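Local structure of Lin1840 protein (Listeria innocua serovar 6a, 4ZOC) at residues A[119-131]-A[349-363]. The protein probably hydrolyses terminal, non-reducing beta-D-glucosyl residues with release of beta-D-glucose, as a family 3 glycoside hydrolase associated with beta-1,2-glucan metabolism. The protein carries 2 engineered substitutions. Residues are numbered along the deposited sequence; the frame is centred on the assembly and turned at random.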
loop_
_atom_site.group_PDB
_atom_site.type_symbol
_atom_site.label_atom_id
_atom_site.label_comp_id
_atom_site.label_asym_id
_atom_site.label_seq_id
_atom_site.Cartn_x
_atom_site.Cartn_y
_atom_site.Cartn_z
ATOM N N ALA A 119 -25.833 -20.207 0.966
ATOM C CA ALA A 119 -26.707 -19.143 1.449
ATOM C C ALA A 119 -28.160 -19.615 1.668
ATOM O O ALA A 119 -28.834 -19.190 2.611
ATOM C CB ALA A 119 -26.628 -18.034 0.466
ATOM N N GLU A 120 -28.657 -20.509 0.787
ATOM C CA GLU A 120 -29.971 -21.113 1.034
ATOM C C GLU A 120 -30.101 -21.878 2.377
ATOM O O GLU A 120 -31.085 -21.675 3.105
ATOM C CB GLU A 120 -30.376 -21.979 -0.173
ATOM C CG GLU A 120 -31.788 -22.560 -0.042
ATOM C CD GLU A 120 -32.122 -23.213 -1.347
ATOM O OE1 GLU A 120 -31.826 -24.377 -1.453
ATOM O OE2 GLU A 120 -32.582 -22.550 -2.295
ATOM N N VAL A 121 -29.123 -22.734 2.695
ATOM C CA VAL A 121 -29.137 -23.434 3.956
ATOM C C VAL A 121 -29.058 -22.459 5.139
ATOM O O VAL A 121 -29.752 -22.600 6.141
ATOM C CB VAL A 121 -28.060 -24.511 4.032
ATOM C CG1 VAL A 121 -27.969 -25.103 5.409
ATOM C CG2 VAL A 121 -28.288 -25.590 3.004
ATOM N N SER A 122 -28.199 -21.472 5.028
ATOM C CA SER A 122 -28.011 -20.473 6.042
ATOM C C SER A 122 -29.358 -19.821 6.347
ATOM O O SER A 122 -29.721 -19.657 7.502
ATOM C CB SER A 122 -27.069 -19.426 5.514
ATOM O OG SER A 122 -25.715 -19.941 5.409
ATOM N N ALA A 123 -30.057 -19.417 5.283
ATOM C CA ALA A 123 -31.369 -18.758 5.438
ATOM C C ALA A 123 -32.435 -19.698 5.988
ATOM O O ALA A 123 -33.215 -19.285 6.812
ATOM C CB ALA A 123 -31.851 -18.145 4.145
ATOM N N LEU A 124 -32.418 -20.956 5.559
ATOM C CA LEU A 124 -33.360 -21.954 6.105
ATOM C C LEU A 124 -33.225 -22.015 7.629
ATOM O O LEU A 124 -34.204 -21.991 8.375
ATOM C CB LEU A 124 -33.015 -23.336 5.437
ATOM C CG LEU A 124 -33.718 -24.538 6.098
ATOM C CD1 LEU A 124 -35.171 -24.573 5.670
ATOM C CD2 LEU A 124 -32.986 -25.804 5.783
ATOM N N GLU A 125 -31.985 -22.096 8.083
ATOM C CA GLU A 125 -31.695 -22.175 9.511
ATOM C C GLU A 125 -31.890 -20.889 10.296
ATOM O O GLU A 125 -32.480 -20.906 11.379
ATOM C CB GLU A 125 -30.250 -22.708 9.703
ATOM C CG GLU A 125 -30.079 -24.152 9.199
ATOM C CD GLU A 125 -28.756 -24.735 9.577
ATOM O OE1 GLU A 125 -27.818 -23.951 9.886
ATOM O OE2 GLU A 125 -28.634 -25.997 9.573
ATOM N N ALA A 126 -31.438 -19.767 9.709
ATOM C CA ALA A 126 -31.470 -18.487 10.361
ATOM C C ALA A 126 -32.932 -18.065 10.509
ATOM O O ALA A 126 -33.307 -17.565 11.585
ATOM C CB ALA A 126 -30.714 -17.439 9.561
ATOM N N THR A 127 -33.748 -18.305 9.483
ATOM C CA THR A 127 -35.195 -17.971 9.624
ATOM C C THR A 127 -35.860 -18.835 10.653
ATOM O O THR A 127 -36.789 -18.387 11.314
ATOM C CB THR A 127 -35.914 -18.024 8.267
ATOM O OG1 THR A 127 -35.796 -19.335 7.667
ATOM C CG2 THR A 127 -35.350 -16.955 7.313
ATOM N N ALA A 128 -35.449 -20.103 10.741
ATOM C CA ALA A 128 -35.991 -21.013 11.753
ATOM C C ALA A 128 -35.704 -20.531 13.156
ATOM O O ALA A 128 -36.510 -20.823 14.064
ATOM C CB ALA A 128 -35.490 -22.429 11.523
ATOM N N ASP A 129 -34.653 -19.697 13.331
ATOM C CA ASP A 129 -34.317 -19.200 14.640
ATOM C C ASP A 129 -34.726 -17.724 14.805
ATOM O O ASP A 129 -34.282 -17.057 15.708
ATOM C CB ASP A 129 -32.817 -19.443 14.918
ATOM C CG ASP A 129 -32.552 -19.936 16.300
ATOM O OD1 ASP A 129 -33.505 -20.365 16.997
ATOM O OD2 ASP A 129 -31.386 -19.907 16.711
ATOM N N GLY A 130 -35.546 -17.218 13.874
ATOM C CA GLY A 130 -36.201 -15.942 14.009
ATOM C C GLY A 130 -35.563 -14.708 13.376
ATOM O O GLY A 130 -36.002 -13.620 13.617
ATOM N N HIS A 131 -34.505 -14.896 12.609
ATOM C CA HIS A 131 -33.794 -13.800 11.947
ATOM C C HIS A 131 -34.375 -13.441 10.586
ATOM O O HIS A 131 -34.615 -14.299 9.782
ATOM C CB HIS A 131 -32.322 -14.186 11.764
ATOM C CG HIS A 131 -31.630 -14.592 13.034
ATOM N ND1 HIS A 131 -31.367 -13.715 14.067
ATOM C CD2 HIS A 131 -31.202 -15.803 13.458
ATOM C CE1 HIS A 131 -30.777 -14.356 15.052
ATOM N NE2 HIS A 131 -30.682 -15.628 14.712
ATOM N N LEU A 349 -43.031 -18.375 12.659
ATOM C CA LEU A 349 -42.689 -19.172 13.778
ATOM C C LEU A 349 -43.741 -19.334 14.893
ATOM O O LEU A 349 -43.600 -20.195 15.734
ATOM C CB LEU A 349 -41.428 -18.634 14.405
ATOM C CG LEU A 349 -40.167 -18.624 13.536
ATOM C CD1 LEU A 349 -38.963 -18.383 14.486
ATOM C CD2 LEU A 349 -40.013 -19.902 12.751
ATOM N N LYS A 350 -44.716 -18.440 14.978
ATOM C CA LYS A 350 -45.512 -18.342 16.238
ATOM C C LYS A 350 -46.174 -19.646 16.593
ATOM O O LYS A 350 -46.145 -20.063 17.791
ATOM C CB LYS A 350 -46.585 -17.248 16.142
ATOM C CG LYS A 350 -47.260 -16.892 17.479
ATOM C CD LYS A 350 -46.267 -16.368 18.501
ATOM C CE LYS A 350 -46.928 -15.405 19.497
ATOM N NZ LYS A 350 -46.639 -15.794 20.888
ATOM N N ASN A 351 -46.759 -20.290 15.577
ATOM C CA ASN A 351 -47.364 -21.621 15.757
ATOM C C ASN A 351 -46.689 -22.739 14.978
ATOM O O ASN A 351 -47.335 -23.725 14.570
ATOM C CB ASN A 351 -48.819 -21.538 15.307
ATOM C CG ASN A 351 -49.574 -20.451 16.060
ATOM O OD1 ASN A 351 -49.994 -19.464 15.455
ATOM N ND2 ASN A 351 -49.688 -20.589 17.399
ATOM N N ASN A 352 -45.388 -22.580 14.754
ATOM C CA ASN A 352 -44.664 -23.474 13.905
ATOM C C ASN A 352 -43.213 -23.494 14.370
ATOM O O ASN A 352 -42.378 -22.699 13.903
ATOM C CB ASN A 352 -44.748 -23.081 12.441
ATOM C CG ASN A 352 -44.048 -24.075 11.539
ATOM O OD1 ASN A 352 -43.902 -25.231 11.884
ATOM N ND2 ASN A 352 -43.590 -23.626 10.407
ATOM N N ASP A 353 -42.917 -24.401 15.291
ATOM C CA ASP A 353 -41.522 -24.602 15.737
ATOM C C ASP A 353 -40.741 -25.294 14.626
ATOM O O ASP A 353 -41.150 -26.322 14.142
ATOM C CB ASP A 353 -41.474 -25.356 17.080
ATOM C CG ASP A 353 -40.054 -25.612 17.562
ATOM O OD1 ASP A 353 -39.180 -26.056 16.791
ATOM O OD2 ASP A 353 -39.815 -25.420 18.734
ATOM N N ARG A 354 -39.683 -24.649 14.153
ATOM C CA ARG A 354 -38.859 -25.133 13.041
ATOM C C ARG A 354 -37.477 -25.584 13.491
ATOM O O ARG A 354 -36.545 -25.596 12.665
ATOM C CB ARG A 354 -38.711 -24.026 11.963
ATOM C CG ARG A 354 -40.029 -23.486 11.317
ATOM C CD ARG A 354 -39.843 -22.540 10.085
ATOM N NE ARG A 354 -38.798 -23.044 9.208
ATOM C CZ ARG A 354 -37.835 -22.291 8.716
ATOM N NH1 ARG A 354 -37.892 -20.973 8.850
ATOM N NH2 ARG A 354 -36.863 -22.842 8.066
ATOM N N THR A 355 -37.353 -26.037 14.728
ATOM C CA THR A 355 -36.139 -26.734 15.195
ATOM C C THR A 355 -35.762 -27.882 14.230
ATOM O O THR A 355 -34.548 -28.180 14.052
ATOM C CB THR A 355 -36.306 -27.328 16.659
ATOM O OG1 THR A 355 -36.679 -26.304 17.594
ATOM C CG2 THR A 355 -35.019 -28.004 17.219
ATOM N N LYS A 356 -36.769 -28.540 13.631
ATOM C CA LYS A 356 -36.509 -29.723 12.759
ATOM C C LYS A 356 -35.671 -29.304 11.525
ATOM O O LYS A 356 -35.071 -30.149 10.905
ATOM C CB LYS A 356 -37.816 -30.403 12.377
ATOM C CG LYS A 356 -38.664 -29.609 11.398
ATOM C CD LYS A 356 -40.002 -30.305 11.179
ATOM C CE LYS A 356 -41.004 -30.087 12.324
ATOM N NZ LYS A 356 -42.057 -31.136 12.231
ATOM N N ASP A 357 -35.663 -28.008 11.203
ATOM C CA ASP A 357 -34.951 -27.483 10.053
ATOM C C ASP A 357 -33.431 -27.145 10.312
ATOM O O ASP A 357 -32.741 -26.727 9.398
ATOM C CB ASP A 357 -35.640 -26.228 9.484
ATOM C CG ASP A 357 -37.002 -26.502 8.788
ATOM O OD1 ASP A 357 -37.315 -27.667 8.513
ATOM O OD2 ASP A 357 -37.750 -25.513 8.499
ATOM N N ILE A 358 -32.963 -27.307 11.540
ATOM C CA ILE A 358 -31.649 -26.875 12.012
ATOM C C ILE A 358 -30.740 -28.070 12.138
ATOM O O ILE A 358 -31.077 -29.109 12.788
ATOM C CB ILE A 358 -31.748 -26.068 13.294
ATOM C CG1 ILE A 358 -32.536 -24.770 12.969
ATOM C CG2 ILE A 358 -30.373 -25.651 13.810
ATOM C CD1 ILE A 358 -32.957 -23.937 14.148
ATOM N N LEU A 359 -29.617 -27.947 11.488
ATOM C CA LEU A 359 -28.524 -28.920 11.555
ATOM C C LEU A 359 -29.040 -30.296 11.080
ATOM O O LEU A 359 -28.823 -31.265 11.734
ATOM C CB LEU A 359 -27.885 -28.916 12.958
ATOM C CG LEU A 359 -26.560 -29.641 13.166
ATOM C CD1 LEU A 359 -25.483 -28.963 12.357
ATOM C CD2 LEU A 359 -26.157 -29.646 14.635
ATOM N N THR A 360 -29.726 -30.358 9.923
ATOM C CA THR A 360 -30.183 -31.635 9.380
ATOM C C THR A 360 -29.002 -32.375 8.757
ATOM O O THR A 360 -28.024 -31.728 8.317
ATOM C CB THR A 360 -31.268 -31.518 8.246
ATOM O OG1 THR A 360 -30.763 -30.809 7.087
ATOM C CG2 THR A 360 -32.516 -30.851 8.775
ATOM N N ASP A 361 -29.121 -33.706 8.635
ATOM C CA ASP A 361 -28.151 -34.448 7.864
ATOM C C ASP A 361 -28.019 -33.976 6.398
ATOM O O ASP A 361 -26.923 -33.955 5.892
ATOM C CB ASP A 361 -28.476 -35.945 7.905
ATOM C CG ASP A 361 -28.265 -36.513 9.294
ATOM O OD1 ASP A 361 -27.683 -35.829 10.172
ATOM O OD2 ASP A 361 -28.683 -37.642 9.524
ATOM N N GLU A 362 -29.113 -33.664 5.714
ATOM C CA GLU A 362 -29.061 -33.087 4.384
ATOM C C GLU A 362 -28.177 -31.813 4.369
ATOM O O GLU A 362 -27.318 -31.651 3.501
ATOM C CB GLU A 362 -30.487 -32.736 3.895
ATOM C CG GLU A 362 -30.544 -32.544 2.400
ATOM C CD GLU A 362 -31.854 -31.975 1.919
ATOM O OE1 GLU A 362 -32.840 -31.936 2.695
ATOM O OE2 GLU A 362 -31.894 -31.549 0.750
ATOM N N SER A 363 -28.420 -30.919 5.314
ATOM C CA SER A 363 -27.648 -29.683 5.399
ATOM C C SER A 363 -26.159 -29.987 5.701
ATOM O O SER A 363 -25.275 -29.408 5.066
ATOM C CB SER A 363 -28.215 -28.723 6.420
ATOM O OG SER A 363 -29.464 -28.225 5.969
HETATM O O HOH W 1 -30.416 -27.655 8.382
HETATM O O HOH W 2 -38.301 -22.200 15.514
#
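Residues 349-363 run antiparallel along one flank of the helix that ends at Ala-128, their backbone coming nearest where the CA atoms of Ala-128 and Arg-354 lie 5.2 Å apart and drawing away towards Val-121 and Ser-363. Arg-354 lays its guanidinium against the last helical turn, with Ala-128 CB 3.6 Å above the centre of one face. A bend at chi3 (42°) turns the group along the helix, where NH1 gives Thr-127 OG1 an almost straight bond of 2.9 Å in the guanidinium plane. That hydroxyl in turn donates to Ala-123 O, while NH2 makes only a weak bond to Leu-124 O. NE and NH2 both hold Asp-357 OD2 side-on, a salt bridge within residues 349-363 that fixes the rotation of the guanidinium. Leu-124 crosses Asp-357 at about a right angle, its CD1 3.4 Å from Arg-354 NH2. Further along, the extended Glu-125 receives Leu-359 N at OE2 (2.9 Å), from above the carboxylate plane; Thr-98 OG1 also bonds OE2, and the backbone N of Lys-97 bonds OE1. A water joins Glu-125 OE2 to Asp-357 O, Thr-360 N and Ser-363 OG, beside the turn where Thr-360 N-caps the next helix. At the other end, Leu-349 CD1 packs 3.5 Å from Ala-128 O, next to the Schellman motif closed by Gly-130. A second water links Ala-128 O to Arg-354 N. The segment leading into helix 361-374 is thus fastened to TIM-barrel helix 112-128 by two buried polar groups, a guanidinium and a carboxylate, whose several partners would be expected to offset the cost of burying their probable charges.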